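Local atomic coordinates of methylocystis parvus OBBP MbnE (Methylocystis parvus OBBP, PDB entry 5ICQ), a protein that probably binds the copper-chelating peptide methanobactin in the periplasm for uptake by the cell. Residues 53-58 / 101-106; 42-47 / 107-112; 444-449 / 469-474. All coordinates share one frame; numbering follows the deposited sequence.

Overall arrangement
From the N terminus, the chain pairs briefly through strand 38-39 with strand 109-120 and then runs as a long loop toward strand 65-71. Residues 42-47 of this loop open contact 2, and residues 53-58 open contact 1. Contact 1 closes first, at 101-106, and contact 2 at 107-112, so contact 1 is nested inside the larger loop. The two touch, their centres about 10 Å apart, and both tie the loop to the antiparallel sheet in which strands 100-103 and 109-120 are neighbours. Contact 3 follows in series, across the chain's centre and about 50 Å from contact 2 between centres; it closes a beta-alpha-beta unit in a mixed sheet.

Contact 1. Residues 53-58 / 101-106; sequences FPYADP and ARSQDE
The end of strand 100-103 and the type I turn that follows it, Ser-103 to Glu-106, receive a second type I turn, Phe-53 to Ala-56, from the N-terminal loop. Tyr-55 and Phe-53 reach across. With CG set between the backbone N and the carbonyl carbon (chi1 57°), Tyr-55 runs its ring beside Gln-104 and Asp-105 of the turn, and its OH accepts a nearly straight hydrogen bond from Gln-104 N at 2.9 Å (175° at the hydrogen). Ser-103 OG lies in the plane of this ring at its edge, 3.7 Å from Tyr-55 CE1. The same OG accepts from Asp-105 N at 3.2 Å, closing an ST turn that shapes the chain as it leaves the antiparallel sheet. Ser-103 CB meanwhile sits over one face of the Phe-53 ring in a CH-pi contact, 3.9 Å from the centroid. A phenylalanine in place of Tyr-55 would probably leave Gln-104 N without the hydroxyl that accepts from it, and loop and turn without their direct hydrogen bond. Pro-54 CG abuts the Asp-105 carboxylate, 3.2 Å from OD2, while that carboxylate is held by a salt bridge from Arg-589 and by the backbone N of Arg-592.

Contact 2. Residues 42-47 / 107-112; sequences GAPQLP and PFTLYP
Tyr-111 reaches from strand 109-120 to the loop at Leu-46, where its hydroxyl and its ring are both engaged. Leu-46 N donates to Tyr-111 OH at 2.9 Å, with 166° at the hydrogen. The leucine side chain crosses the tyrosine at about a right angle and lays CD1 over one face of the ring, 4.0 Å from the centroid and displaced toward the rim. Its CG packs 3.7 Å from Tyr-111 CZ, so the residue that supplies the N-H also covers the phenol end of the ring. Pro-44 CB rests against both strand side chains, 3.9 Å from Tyr-111 CE1 and 3.7 Å from Thr-109 CG2. The threonine presents this methyl because CG2 is anti to its own backbone N, leaving OG1 beside that N (chi1 -58°).

In the next shell, the buried carboxylate of Glu-106 links loop and strand: OE2 pairs with Tyr-111 OH, which is thus gripped from two quarters, and OE1 with Thr-109 OG1, while OE1 also accepts from Gln-45 N. Phe-50 meets the Tyr-111 ring edge-to-face, and Phe-53 touches Leu-46. Backbone bonds of Thr-109 to Ser-103 and of Tyr-111 to Ala-101 fix the strand beneath, making this a loop packed across the beta-hairpin of strands 100-103 and 109-120 in an antiparallel sheet.

Contact 3. Residues 444-449 / 469-474; sequences FSFEIM and IGVEVR
Phe-446 has CG between its backbone N and carbonyl carbon (chi1 73°), which lays its ring alongside Val-473. Both valine methyls meet the ring: CG1 lies over one face, 4.2 Å from the centroid, and CG2 comes within 3.6 Å of Phe-446 CE1. Val-471 CG1 meets the edge of the same ring near its plane, and also packs against Phe-444 CD1. Ile-448 CD1 closes on Val-473 CG1 at 3.7 Å.

Phe-446, Ile-448 and Val-473 face the helix of a beta-alpha-beta crossover, in which strands 442-450 and 472-477 run parallel and helix 453-467 connects them; Leu-466 of that helix touches both Phe-446 and Val-473. The backbones are joined by four hydrogen bonds in parallel register: Glu-472 N to Phe-444 O, Phe-446 N to Glu-472 O, Arg-474 N to Phe-446 O (2.9 Å) and Ile-448 N to Arg-474 O (2.8 Å). At the start of the pairing, a water donates to both Phe-444 O and Gly-470 O. Gly-470, with positive phi, is the C-prime residue of the Schellman motif that ends the helix and turns the chain into the second strand.

On the sheet face carrying Ser-445, Glu-447, Glu-472 and Arg-474, the arginine bends at chi3 (-90°) and lays its guanidinium across the neighbouring strand, with Glu-447 CB over one face, 3.7 Å from Arg-474 NH1. Glu-472 OE2 makes a long salt bridge to Arg-474 NE at 3.9 Å, whereas the carboxylate of Glu-447 is bridged to Arg-486.

Contact 1. Residues 53-58 / 101-106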
ATOM      1  N   PHE A  53      19.266   9.037  -8.530  1.00 15.37           N
ATOM      2  CA  PHE A  53      17.820   9.231  -8.499  1.00 11.45           C
ATOM      3  C   PHE A  53      17.516  10.685  -8.134  1.00 11.74           C
ATOM      4  O   PHE A  53      18.202  11.265  -7.293  1.00 12.98           O
ATOM      5  CB  PHE A  53      17.162   8.299  -7.478  1.00 11.70           C
ATOM      6  CG  PHE A  53      17.035   6.858  -7.936  1.00 10.67           C
ATOM      7  CD1 PHE A  53      17.388   6.475  -9.226  1.00 12.59           C
ATOM      8  CD2 PHE A  53      16.521   5.899  -7.074  1.00 11.51           C
ATOM      9  CE1 PHE A  53      17.254   5.150  -9.646  1.00 11.67           C
ATOM     10  CE2 PHE A  53      16.384   4.565  -7.484  1.00  9.72           C
ATOM     11  CZ  PHE A  53      16.736   4.194  -8.762  1.00  9.58           C
ATOM     12  N   PRO A  54      16.485  11.294  -8.727  1.00 14.85           N
ATOM     13  CA  PRO A  54      16.297  12.746  -8.546  1.00 20.93           C
ATOM     14  C   PRO A  54      15.918  13.162  -7.130  1.00 18.57           C
ATOM     15  O   PRO A  54      16.078  14.344  -6.797  1.00 18.97           O
ATOM     16  CB  PRO A  54      15.188  13.092  -9.552  1.00 24.27           C
ATOM     17  CG  PRO A  54      14.509  11.803  -9.841  1.00 28.03           C
ATOM     18  CD  PRO A  54      15.565  10.736  -9.728  1.00 23.17           C
ATOM     19  N   TYR A  55      15.440  12.248  -6.281  1.00 14.35           N
ATOM     20  CA  TYR A  55      15.151  12.568  -4.888  1.00 16.05           C
ATOM     21  C   TYR A  55      16.292  12.194  -3.945  1.00 20.02           C
ATOM     22  O   TYR A  55      16.101  12.178  -2.724  1.00 17.19           O
ATOM     23  CB  TYR A  55      13.853  11.886  -4.429  1.00 18.25           C
ATOM     24  CG  TYR A  55      13.840  10.374  -4.572  1.00 16.54           C
ATOM     25  CD1 TYR A  55      13.599   9.782  -5.807  1.00 11.98           C
ATOM     26  CD2 TYR A  55      14.049   9.542  -3.474  1.00 12.27           C
ATOM     27  CE1 TYR A  55      13.579   8.401  -5.952  1.00 10.07           C
ATOM     28  CE2 TYR A  55      14.024   8.159  -3.613  1.00 14.88           C
ATOM     29  CZ  TYR A  55      13.793   7.604  -4.856  1.00 10.88           C
ATOM     30  OH  TYR A  55      13.771   6.242  -5.020  1.00 12.12           O
ATOM     31  N   ALA A  56      17.451  11.843  -4.477  1.00 11.37           N
ATOM     32  CA  ALA A  56      18.649  11.697  -3.672  1.00 14.60           C
ATOM     33  C   ALA A  56      19.514  12.931  -3.876  1.00 17.00           C
ATOM     34  O   ALA A  56      19.481  13.553  -4.940  1.00 14.63           O
ATOM     35  CB  ALA A  56      19.432  10.435  -4.052  1.00 13.97           C
ATOM     36  N   ASP A  57      20.276  13.291  -2.849  1.00 14.02           N
ATOM     37  CA  ASP A  57      21.220  14.399  -2.977  1.00 15.33           C
ATOM     38  C   ASP A  57      22.639  13.853  -2.901  1.00 12.87           C
ATOM     39  O   ASP A  57      23.081  13.440  -1.819  1.00 13.57           O
ATOM     40  CB  ASP A  57      20.988  15.451  -1.888  1.00 21.84           C
ATOM     41  CG  ASP A  57      21.782  16.731  -2.134  1.00 24.52           C
ATOM     42  OD1 ASP A  57      22.842  16.674  -2.798  1.00 18.76           O
ATOM     43  OD2 ASP A  57      21.340  17.793  -1.656  1.00 24.86           O
ATOM     44  N   PRO A  58      23.392  13.844  -4.002  1.00 15.86           N
ATOM     45  CA  PRO A  58      24.767  13.325  -3.940  1.00 18.66           C
ATOM     46  C   PRO A  58      25.674  14.115  -3.013  1.00 16.33           C
ATOM     47  O   PRO A  58      26.712  13.592  -2.605  1.00 14.85           O
ATOM     48  CB  PRO A  58      25.243  13.398  -5.398  1.00 26.71           C
ATOM     49  CG  PRO A  58      24.301  14.326  -6.084  1.00 31.37           C
ATOM     50  CD  PRO A  58      22.993  14.232  -5.364  1.00 25.12           C
ATOM     51  N   ALA A 101      16.705  -1.818  -8.494  1.00 10.76           N
ATOM     52  CA  ALA A 101      16.313  -0.857  -7.473  1.00 12.43           C
ATOM     53  C   ALA A 101      15.137  -0.045  -7.995  1.00 12.40           C
ATOM     54  O   ALA A 101      15.166   0.429  -9.131  1.00 10.33           O
ATOM     55  CB  ALA A 101      17.487   0.069  -7.125  1.00 10.40           C
ATOM     56  N   ARG A 102      14.114   0.131  -7.171  1.00 11.75           N
ATOM     57  CA  ARG A 102      12.919   0.849  -7.596  1.00 11.06           C
ATOM     58  C   ARG A 102      13.100   2.346  -7.345  1.00 13.00           C
ATOM     59  O   ARG A 102      13.465   2.754  -6.240  1.00 12.15           O
ATOM     60  CB  ARG A 102      11.701   0.325  -6.838  1.00 11.07           C
ATOM     61  CG  ARG A 102      10.404   0.984  -7.253  1.00 13.89           C
ATOM     62  CD  ARG A 102       9.217   0.221  -6.660  1.00 16.93           C
ATOM     63  NE  ARG A 102       7.937   0.711  -7.170  1.00 15.23           N
ATOM     64  CZ  ARG A 102       6.770   0.115  -6.938  1.00 26.26           C
ATOM     65  NH1 ARG A 102       6.731  -1.001  -6.218  1.00 22.75           N
ATOM     66  NH2 ARG A 102       5.646   0.615  -7.437  1.00 19.91           N
ATOM     67  N   SER A 103      12.887   3.162  -8.374  1.00  9.50           N
ATOM     68  CA  SER A 103      12.849   4.603  -8.170  1.00  9.26           C
ATOM     69  C   SER A 103      11.468   4.992  -7.672  1.00 14.78           C
ATOM     70  O   SER A 103      10.464   4.733  -8.347  1.00 15.03           O
ATOM     71  CB  SER A 103      13.157   5.380  -9.445  1.00 11.63           C
ATOM     72  OG  SER A 103      12.948   6.761  -9.180  1.00 12.04           O
ATOM     73  N   GLN A 104      11.413   5.624  -6.500  1.00 14.72           N
ATOM     74  CA  GLN A 104      10.128   6.079  -5.988  1.00 17.03           C
ATOM     75  C   GLN A 104       9.668   7.379  -6.626  1.00 17.43           C
ATOM     76  O   GLN A 104       8.651   7.942  -6.202  1.00 18.75           O
ATOM     77  CB  GLN A 104      10.182   6.216  -4.467  1.00 17.72           C
ATOM     78  CG  GLN A 104       9.918   4.901  -3.744  1.00 27.99           C
ATOM     79  CD  GLN A 104       8.702   4.145  -4.296  1.00 37.64           C
ATOM     80  OE1 GLN A 104       7.664   4.741  -4.613  1.00 40.01           O
ATOM     81  NE2 GLN A 104       8.829   2.823  -4.411  1.00 29.49           N
ATOM     82  N   ASP A 105      10.379   7.863  -7.634  1.00 12.92           N
ATOM     83  CA  ASP A 105       9.934   9.030  -8.383  1.00 14.60           C
ATOM     84  C   ASP A 105       9.029   8.682  -9.561  1.00 13.47           C
ATOM     85  O   ASP A 105       8.566   9.593 -10.259  1.00 13.56           O
ATOM     86  CB  ASP A 105      11.138   9.822  -8.886  1.00 19.97           C
ATOM     87  CG  ASP A 105      10.923  11.313  -8.787  1.00 22.75           C
ATOM     88  OD1 ASP A 105      10.335  11.768  -7.778  1.00 20.68           O
ATOM     89  OD2 ASP A 105      11.334  12.022  -9.719  1.00 29.66           O
ATOM     90  N   GLU A 106       8.782   7.403  -9.809  1.00 12.37           N
ATOM     91  CA  GLU A 106       7.907   6.933 -10.873  1.00 11.69           C
ATOM     92  C   GLU A 106       6.912   5.949 -10.278  1.00 12.67           C
ATOM     93  O   GLU A 106       7.149   5.403  -9.195  1.00 13.49           O
ATOM     94  CB  GLU A 106       8.717   6.269 -11.994  1.00 14.22           C
ATOM     95  CG  GLU A 106       9.680   7.234 -12.704  1.00 18.81           C
ATOM     96  CD  GLU A 106      10.598   6.536 -13.704  1.00 15.75           C
ATOM     97  OE1 GLU A 106      10.106   5.994 -14.713  1.00 14.68           O
ATOM     98  OE2 GLU A 106      11.822   6.527 -13.474  1.00 13.48           O
TER

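Contact 2. Residues 42-47 / 107-112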
ATOM      1  N   GLY A  42       4.933   1.828 -20.221  1.00 26.99           N
ATOM      2  CA  GLY A  42       5.701   2.873 -20.857  1.00 26.02           C
ATOM      3  C   GLY A  42       7.188   2.633 -20.681  1.00 25.15           C
ATOM      4  O   GLY A  42       7.644   1.507 -20.464  1.00 26.68           O
ATOM      5  N   ALA A  43       7.952   3.725 -20.765  1.00 21.95           N
ATOM      6  CA  ALA A  43       9.406   3.754 -20.793  1.00 27.29           C
ATOM      7  C   ALA A  43       9.963   4.322 -19.491  1.00 19.30           C
ATOM      8  O   ALA A  43       9.343   5.195 -18.877  1.00 20.25           O
ATOM      9  CB  ALA A  43       9.915   4.609 -21.961  1.00 31.15           C
ATOM     10  N   PRO A  44      11.130   3.853 -19.049  1.00 18.63           N
ATOM     11  CA  PRO A  44      11.744   4.438 -17.851  1.00 16.41           C
ATOM     12  C   PRO A  44      12.009   5.915 -18.087  1.00 20.65           C
ATOM     13  O   PRO A  44      12.402   6.318 -19.182  1.00 22.93           O
ATOM     14  CB  PRO A  44      13.054   3.648 -17.692  1.00 20.00           C
ATOM     15  CG  PRO A  44      12.892   2.429 -18.557  1.00 24.94           C
ATOM     16  CD  PRO A  44      11.997   2.841 -19.681  1.00 22.04           C
ATOM     17  N   GLN A  45      11.765   6.735 -17.064  1.00 16.61           N
ATOM     18  CA  GLN A  45      11.894   8.172 -17.275  1.00 19.37           C
ATOM     19  C   GLN A  45      13.330   8.672 -17.143  1.00 19.29           C
ATOM     20  O   GLN A  45      13.645   9.742 -17.674  1.00 19.59           O
ATOM     21  CB  GLN A  45      10.963   8.923 -16.324  1.00 18.07           C
ATOM     22  CG  GLN A  45       9.470   8.659 -16.596  1.00 38.65           C
ATOM     23  CD  GLN A  45       9.047   8.869 -18.063  1.00 49.33           C
ATOM     24  OE1 GLN A  45       9.186   7.976 -18.903  1.00 48.95           O
ATOM     25  NE2 GLN A  45       8.514  10.050 -18.362  1.00 51.87           N
ATOM     26  N   LEU A  46      14.237   7.897 -16.466  1.00 16.15           N
ATOM     27  CA  LEU A  46      15.625   8.352 -16.387  1.00 16.13           C
ATOM     28  C   LEU A  46      16.426   7.867 -17.594  1.00 20.15           C
ATOM     29  O   LEU A  46      16.266   6.718 -18.028  1.00 19.72           O
ATOM     30  CB  LEU A  46      16.301   7.841 -15.110  1.00 12.35           C
ATOM     31  CG  LEU A  46      15.629   8.186 -13.781  1.00  9.62           C
ATOM     32  CD1 LEU A  46      16.363   7.562 -12.587  1.00 13.14           C
ATOM     33  CD2 LEU A  46      15.495   9.692 -13.618  1.00 16.32           C
ATOM     34  N   PRO A  47      17.311   8.714 -18.125  1.00 19.87           N
ATOM     35  CA  PRO A  47      18.189   8.276 -19.215  1.00 23.74           C
ATOM     36  C   PRO A  47      19.146   7.189 -18.753  1.00 24.46           C
ATOM     37  O   PRO A  47      19.433   7.036 -17.563  1.00 24.25           O
ATOM     38  CB  PRO A  47      18.946   9.552 -19.604  1.00 25.35           C
ATOM     39  CG  PRO A  47      18.883  10.421 -18.390  1.00 29.06           C
ATOM     40  CD  PRO A  47      17.568  10.106 -17.717  1.00 19.36           C
ATOM     41  N   PRO A 107       5.768   5.723 -10.940  1.00 15.24           N
ATOM     42  CA  PRO A 107       4.792   4.764 -10.377  1.00 11.50           C
ATOM     43  C   PRO A 107       5.377   3.380 -10.139  1.00 11.69           C
ATOM     44  O   PRO A 107       5.233   2.822  -9.042  1.00 14.52           O
ATOM     45  CB  PRO A 107       3.674   4.737 -11.435  1.00 13.73           C
ATOM     46  CG  PRO A 107       3.800   6.017 -12.182  1.00 18.23           C
ATOM     47  CD  PRO A 107       5.258   6.403 -12.146  1.00 16.30           C
ATOM     48  N   PHE A 108       6.042   2.806 -11.138  1.00 14.29           N
ATOM     49  CA  PHE A 108       6.655   1.491 -10.989  1.00 11.91           C
ATOM     50  C   PHE A 108       7.761   1.316 -12.027  1.00 12.79           C
ATOM     51  O   PHE A 108       7.524   0.743 -13.099  1.00 13.26           O
ATOM     52  CB  PHE A 108       5.587   0.394 -11.135  1.00 17.90           C
ATOM     53  CG  PHE A 108       6.002  -0.972 -10.603  1.00 15.31           C
ATOM     54  CD1 PHE A 108       7.249  -1.180 -10.029  1.00 15.38           C
ATOM     55  CD2 PHE A 108       5.128  -2.052 -10.695  1.00 17.69           C
ATOM     56  CE1 PHE A 108       7.615  -2.444  -9.543  1.00 16.07           C
ATOM     57  CE2 PHE A 108       5.488  -3.312 -10.225  1.00 22.79           C
ATOM     58  CZ  PHE A 108       6.734  -3.508  -9.647  1.00 16.47           C
ATOM     59  N   THR A 109       8.967   1.811 -11.730  1.00 10.81           N
ATOM     60  CA  THR A 109      10.107   1.686 -12.635  1.00 12.57           C
ATOM     61  C   THR A 109      11.321   1.223 -11.847  1.00 11.34           C
ATOM     62  O   THR A 109      11.554   1.688 -10.724  1.00  8.04           O
ATOM     63  CB  THR A 109      10.444   3.004 -13.361  1.00  8.94           C
ATOM     64  OG1 THR A 109       9.304   3.465 -14.097  1.00 13.14           O
ATOM     65  CG2 THR A 109      11.599   2.803 -14.354  1.00  9.54           C
ATOM     66  N   LEU A 110      12.080   0.296 -12.436  1.00  9.58           N
ATOM     67  CA  LEU A 110      13.238  -0.317 -11.797  1.00 11.86           C
ATOM     68  C   LEU A 110      14.510   0.029 -12.559  1.00 12.95           C
ATOM     69  O   LEU A 110      14.496   0.133 -13.784  1.00 12.75           O
ATOM     70  CB  LEU A 110      13.090  -1.838 -11.750  1.00 14.12           C
ATOM     71  CG  LEU A 110      11.785  -2.314 -11.117  1.00 12.44           C
ATOM     72  CD1 LEU A 110      11.699  -3.831 -11.218  1.00 10.06           C
ATOM     73  CD2 LEU A 110      11.723  -1.866  -9.655  1.00 11.44           C
ATOM     74  N   TYR A 111      15.618   0.163 -11.830  1.00 10.49           N
ATOM     75  CA  TYR A 111      16.911   0.528 -12.387  1.00  9.56           C
ATOM     76  C   TYR A 111      17.982  -0.418 -11.859  1.00  9.98           C
ATOM     77  O   TYR A 111      17.741  -1.146 -10.894  1.00 10.99           O
ATOM     78  CB  TYR A 111      17.241   1.989 -12.046  1.00 10.34           C
ATOM     79  CG  TYR A 111      16.313   2.938 -12.789  1.00 11.97           C
ATOM     80  CD1 TYR A 111      16.540   3.254 -14.127  1.00 14.27           C
ATOM     81  CD2 TYR A 111      15.194   3.491 -12.158  1.00 13.08           C
ATOM     82  CE1 TYR A 111      15.676   4.117 -14.824  1.00 13.45           C
ATOM     83  CE2 TYR A 111      14.330   4.362 -12.839  1.00 11.10           C
ATOM     84  CZ  TYR A 111      14.577   4.657 -14.178  1.00 11.31           C
ATOM     85  OH  TYR A 111      13.720   5.504 -14.882  1.00 14.65           O
ATOM     86  N   PRO A 112      19.145  -0.493 -12.520  1.00 12.71           N
ATOM     87  CA  PRO A 112      20.116  -1.545 -12.172  1.00 11.13           C
ATOM     88  C   PRO A 112      20.567  -1.495 -10.716  1.00 13.71           C
ATOM     89  O   PRO A 112      20.768  -0.426 -10.127  1.00  8.08           O
ATOM     90  CB  PRO A 112      21.291  -1.282 -13.124  1.00  8.49           C
ATOM     91  CG  PRO A 112      20.618  -0.656 -14.363  1.00 11.83           C
ATOM     92  CD  PRO A 112      19.521   0.213 -13.761  1.00 12.19           C
TER

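Contact 3. Residues 444-449 / 469-474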
ATOM      1  N   PHE A 444     -36.441  -3.047   8.124  1.00 13.96           N
ATOM      2  CA  PHE A 444     -35.050  -3.198   7.702  1.00 14.48           C
ATOM      3  C   PHE A 444     -34.140  -3.047   8.917  1.00 11.57           C
ATOM      4  O   PHE A 444     -34.206  -2.031   9.628  1.00 12.34           O
ATOM      5  CB  PHE A 444     -34.678  -2.176   6.624  1.00 14.99           C
ATOM      6  CG  PHE A 444     -33.463  -2.572   5.820  1.00 12.77           C
ATOM      7  CD1 PHE A 444     -32.193  -2.523   6.381  1.00 10.71           C
ATOM      8  CD2 PHE A 444     -33.598  -3.041   4.518  1.00 12.74           C
ATOM      9  CE1 PHE A 444     -31.073  -2.904   5.660  1.00 13.16           C
ATOM     10  CE2 PHE A 444     -32.480  -3.431   3.784  1.00 14.86           C
ATOM     11  CZ  PHE A 444     -31.216  -3.360   4.360  1.00 10.16           C
ATOM     12  N   SER A 445     -33.304  -4.055   9.169  1.00 10.99           N
ATOM     13  CA  SER A 445     -32.326  -3.932  10.241  1.00 14.44           C
ATOM     14  C   SER A 445     -31.088  -4.755   9.907  1.00 16.97           C
ATOM     15  O   SER A 445     -31.162  -5.765   9.203  1.00 14.64           O
ATOM     16  CB  SER A 445     -32.910  -4.348  11.599  1.00 28.55           C
ATOM     17  OG  SER A 445     -32.991  -5.741  11.721  1.00 29.96           O
ATOM     18  N   PHE A 446     -29.943  -4.297  10.406  1.00  9.99           N
ATOM     19  CA  PHE A 446     -28.688  -4.983  10.121  1.00  9.03           C
ATOM     20  C   PHE A 446     -27.675  -4.630  11.196  1.00 12.31           C
ATOM     21  O   PHE A 446     -27.898  -3.754  12.032  1.00 13.52           O
ATOM     22  CB  PHE A 446     -28.160  -4.650   8.716  1.00  8.00           C
ATOM     23  CG  PHE A 446     -27.589  -3.245   8.549  1.00 11.85           C
ATOM     24  CD1 PHE A 446     -28.419  -2.172   8.264  1.00  9.06           C
ATOM     25  CD2 PHE A 446     -26.216  -3.022   8.617  1.00 11.48           C
ATOM     26  CE1 PHE A 446     -27.897  -0.894   8.074  1.00  9.35           C
ATOM     27  CE2 PHE A 446     -25.678  -1.739   8.438  1.00 11.51           C
ATOM     28  CZ  PHE A 446     -26.522  -0.673   8.159  1.00  7.71           C
ATOM     29  N   GLU A 447     -26.546  -5.325  11.156  1.00  7.85           N
ATOM     30  CA  GLU A 447     -25.506  -5.166  12.158  1.00  5.47           C
ATOM     31  C   GLU A 447     -24.218  -4.703  11.492  1.00  9.34           C
ATOM     32  O   GLU A 447     -23.838  -5.233  10.443  1.00 11.16           O
ATOM     33  CB  GLU A 447     -25.272  -6.492  12.879  1.00  9.11           C
ATOM     34  CG  GLU A 447     -24.057  -6.498  13.787  1.00 11.80           C
ATOM     35  CD  GLU A 447     -23.672  -7.917  14.183  1.00 23.58           C
ATOM     36  OE1 GLU A 447     -24.095  -8.382  15.253  1.00 18.94           O
ATOM     37  OE2 GLU A 447     -22.965  -8.571  13.397  1.00 26.74           O
ATOM     38  N   ILE A 448     -23.542  -3.725  12.100  1.00  8.41           N
ATOM     39  CA  ILE A 448     -22.181  -3.350  11.709  1.00  6.90           C
ATOM     40  C   ILE A 448     -21.222  -3.987  12.698  1.00 12.73           C
ATOM     41  O   ILE A 448     -21.236  -3.649  13.888  1.00  9.17           O
ATOM     42  CB  ILE A 448     -21.977  -1.824  11.693  1.00  6.23           C
ATOM     43  CG1 ILE A 448     -22.975  -1.140  10.752  1.00  9.28           C
ATOM     44  CG2 ILE A 448     -20.513  -1.487  11.291  1.00  6.31           C
ATOM     45  CD1 ILE A 448     -22.887   0.399  10.794  1.00  9.72           C
ATOM     46  N   MET A 449     -20.361  -4.879  12.219  1.00  7.88           N
ATOM     47  CA  MET A 449     -19.370  -5.501  13.087  1.00  8.08           C
ATOM     48  C   MET A 449     -18.128  -4.619  13.135  1.00  8.62           C
ATOM     49  O   MET A 449     -17.608  -4.225  12.088  1.00 10.54           O
ATOM     50  CB  MET A 449     -19.016  -6.904  12.581  1.00  9.28           C
ATOM     51  CG  MET A 449     -17.896  -7.562  13.351  1.00 11.27           C
ATOM     52  SD  MET A 449     -17.524  -9.240  12.740  1.00 14.37           S
ATOM     53  CE  MET A 449     -16.684  -8.895  11.193  1.00  8.68           C
ATOM     54  N   ILE A 469     -34.035   7.420   8.627  1.00 11.96           N
ATOM     55  CA  ILE A 469     -34.862   6.925   7.524  1.00 13.90           C
ATOM     56  C   ILE A 469     -35.448   5.566   7.894  1.00 13.01           C
ATOM     57  O   ILE A 469     -35.762   4.752   7.019  1.00 15.12           O
ATOM     58  CB  ILE A 469     -34.087   6.850   6.192  1.00 16.49           C
ATOM     59  CG1 ILE A 469     -32.812   6.013   6.333  1.00 13.78           C
ATOM     60  CG2 ILE A 469     -33.774   8.253   5.663  1.00 20.43           C
ATOM     61  CD1 ILE A 469     -32.194   5.632   4.994  1.00 13.26           C
ATOM     62  N   GLY A 470     -35.605   5.312   9.195  1.00 14.99           N
ATOM     63  CA  GLY A 470     -36.320   4.129   9.644  1.00 10.60           C
ATOM     64  C   GLY A 470     -35.540   2.832   9.624  1.00 13.90           C
ATOM     65  O   GLY A 470     -36.151   1.757   9.597  1.00 13.01           O
ATOM     66  N   VAL A 471     -34.213   2.890   9.650  1.00 11.12           N
ATOM     67  CA  VAL A 471     -33.366   1.706   9.532  1.00 10.12           C
ATOM     68  C   VAL A 471     -32.753   1.410  10.894  1.00 10.42           C
ATOM     69  O   VAL A 471     -32.121   2.285  11.496  1.00 13.04           O
ATOM     70  CB  VAL A 471     -32.270   1.902   8.470  1.00 11.84           C
ATOM     71  CG1 VAL A 471     -31.262   0.748   8.523  1.00 13.56           C
ATOM     72  CG2 VAL A 471     -32.898   2.014   7.083  1.00 10.64           C
ATOM     73  N   GLU A 472     -32.936   0.183  11.374  1.00 13.58           N
ATOM     74  CA  GLU A 472     -32.390  -0.244  12.657  1.00 10.24           C
ATOM     75  C   GLU A 472     -30.979  -0.788  12.444  1.00 14.27           C
ATOM     76  O   GLU A 472     -30.785  -1.717  11.660  1.00 17.38           O
ATOM     77  CB  GLU A 472     -33.291  -1.304  13.284  1.00 15.91           C
ATOM     78  CG  GLU A 472     -32.714  -1.949  14.540  1.00 25.20           C
ATOM     79  CD  GLU A 472     -33.643  -3.001  15.108  1.00 39.08           C
ATOM     80  OE1 GLU A 472     -34.817  -2.670  15.383  1.00 44.41           O
ATOM     81  OE2 GLU A 472     -33.208  -4.160  15.257  1.00 42.12           O
ATOM     82  N   VAL A 473     -29.993  -0.205  13.124  1.00 11.33           N
ATOM     83  CA  VAL A 473     -28.596  -0.602  12.942  1.00  8.54           C
ATOM     84  C   VAL A 473     -28.015  -0.971  14.299  1.00 12.77           C
ATOM     85  O   VAL A 473     -27.945  -0.126  15.196  1.00 12.56           O
ATOM     86  CB  VAL A 473     -27.760   0.510  12.295  1.00 10.59           C
ATOM     87  CG1 VAL A 473     -26.338  -0.005  12.009  1.00 12.20           C
ATOM     88  CG2 VAL A 473     -28.438   1.037  11.014  1.00 10.91           C
ATOM     89  N   ARG A 474     -27.576  -2.214  14.447  1.00  9.21           N
ATOM     90  CA  ARG A 474     -26.902  -2.638  15.662  1.00  9.44           C
ATOM     91  C   ARG A 474     -25.392  -2.606  15.451  1.00 10.98           C
ATOM     92  O   ARG A 474     -24.884  -3.195  14.492  1.00 13.67           O
ATOM     93  CB  ARG A 474     -27.368  -4.042  16.048  1.00 15.94           C
ATOM     94  CG  ARG A 474     -28.885  -4.119  16.180  1.00 28.68           C
ATOM     95  CD  ARG A 474     -29.438  -5.521  15.966  1.00 43.15           C
ATOM     96  NE  ARG A 474     -29.781  -5.793  14.568  1.00 48.74           N
ATOM     97  CZ  ARG A 474     -29.297  -6.814  13.868  1.00 44.15           C
ATOM     98  NH1 ARG A 474     -28.447  -7.663  14.431  1.00 48.08           N
ATOM     99  NH2 ARG A 474     -29.665  -6.998  12.610  1.00 36.64           N
TER
HETATM  100  O   HOH W   1     -36.363  -0.734  10.670  1.00 22.76           O